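5-formaminoimidazole-4-carboxamide-1-(beta)-D-ribofuranosyl 5'-monophosphate synthetase (PDB 2R7K) catalyses the ATP- and formate-dependent, folate-independent formylation of AICAR to FAICAR, a late step of de novo purine biosynthesis. Local coordinates at the interface of chains A and B. Coordinates in Å, arbitrary orientation; residue numbers count along the deposited sequence, not the author numbering. Chains: chain A/B, 5-formaminoimidazole-4-carboxamide-1-(beta)-D-ribofuranosyl 5'-monophosphate synthetase.

The interface of chains A and B. Residues chain A 325-327, 330; chain B 323-324, 336.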
loop_
_atom_site.group_PDB
_atom_site.type_symbol
_atom_site.label_atom_id
_atom_site.label_comp_id
_atom_site.label_asym_id
_atom_site.label_seq_id
_atom_site.Cartn_x
_atom_site.Cartn_y
_atom_site.Cartn_z
ATOM N N GLY A 325 13.768 -1.600 2.845
ATOM C CA GLY A 325 13.997 -0.833 1.626
ATOM C C GLY A 325 14.915 0.349 1.890
ATOM O O GLY A 325 15.111 0.755 3.037
ATOM N N GLY A 326 15.488 0.897 0.829
ATOM C CA GLY A 326 16.362 2.061 0.963
ATOM C C GLY A 326 16.059 3.070 -0.126
ATOM O O GLY A 326 15.202 2.825 -0.956
ATOM N N PRO A 327 16.728 4.233 -0.095
ATOM C CA PRO A 327 16.577 5.285 -1.112
ATOM C C PRO A 327 16.801 4.834 -2.557
ATOM O O PRO A 327 16.118 5.317 -3.459
ATOM C CB PRO A 327 17.630 6.339 -0.698
ATOM C CG PRO A 327 17.808 6.132 0.770
ATOM C CD PRO A 327 17.633 4.641 1.000
ATOM N N PHE A 330 14.099 1.756 -3.585
ATOM C CA PHE A 330 12.783 2.378 -3.776
ATOM C C PHE A 330 12.527 2.845 -5.205
ATOM O O PHE A 330 11.386 2.830 -5.666
ATOM C CB PHE A 330 12.653 3.587 -2.851
ATOM C CG PHE A 330 11.321 4.298 -2.931
ATOM C CD1 PHE A 330 10.224 3.817 -2.239
ATOM C CD2 PHE A 330 11.188 5.479 -3.649
ATOM C CE1 PHE A 330 9.003 4.479 -2.284
ATOM C CE2 PHE A 330 9.971 6.144 -3.704
ATOM C CZ PHE A 330 8.880 5.639 -3.027
ATOM N N MET B 323 15.040 9.539 -0.348
ATOM C CA MET B 323 14.351 9.336 -1.620
ATOM C C MET B 323 13.183 8.355 -1.467
ATOM O O MET B 323 12.265 8.336 -2.286
ATOM C CB MET B 323 15.321 8.831 -2.687
ATOM C CG MET B 323 16.402 9.832 -3.057
ATOM S SD MET B 323 17.214 9.469 -4.614
ATOM C CE MET B 323 18.120 7.967 -4.238
ATOM N N ASN B 324 13.237 7.543 -0.414
ATOM C CA ASN B 324 12.203 6.556 -0.136
ATOM C C ASN B 324 11.344 7.041 1.012
ATOM O O ASN B 324 10.690 6.246 1.688
ATOM C CB ASN B 324 12.843 5.225 0.260
ATOM C CG ASN B 324 13.765 5.369 1.449
ATOM O OD1 ASN B 324 14.463 6.374 1.577
ATOM N ND2 ASN B 324 13.760 4.383 2.334
ATOM N N PRO B 336 5.836 7.231 1.766
ATOM C CA PRO B 336 7.275 7.381 1.511
ATOM C C PRO B 336 7.575 8.597 0.604
ATOM O O PRO B 336 8.028 8.443 -0.532
ATOM C CB PRO B 336 7.641 6.060 0.827
ATOM C CG PRO B 336 6.364 5.627 0.130
ATOM C CD PRO B 336 5.234 6.129 0.986
#
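A:Phe330 of helix 329-333 turns one face of its ring to chain B: B:Asn324 lies over it, with the backbone O of B:Met323 and B:Pro336 over its rim on the same side, a small patch between two subunits of this ATP-grasp ligase, which assembles as a homohexamer, a dimer of trimers. With CG anti to the backbone N (chi1 -179°), the ring lies against B:Asn324 and its tip reaches B:Pro336. B:Asn324 CA sits over the ring face, 3.9 Å from its centroid and offset toward the rim, a CH-pi contact. Next to it the two CB atoms, of A:Phe330 and B:Asn324, pack at 3.5 Å. At the far end of the ring B:Pro336 crosses at about a right angle, its CB 3.7 Å from A:Phe330 CE1 and its CG also against that corner.

Outward from the ring, A:Pro327 lies alongside the B:Asn324 side chain, both pointing the same way. The methyl CE of B:Met323, on a chain bent at chi3 (-68°), reaches the backbone O of A:Pro327 at 3.4 Å and also touches CB of that proline. At the polar rim, the backbone O of B:Met323 stands above the CD2-CE2 side of the ring, 3.3 Å from A:Phe330 CD2. The B:Asn324 amide, turned 63° from the phenyl plane, packs on the A:Gly326–A:Pro327 backbone without an N or O within bonding reach: OD1 is 3.5 Å from A:Pro327 CG, and ND2 packs near A:Gly326 CA at 3.7 Å.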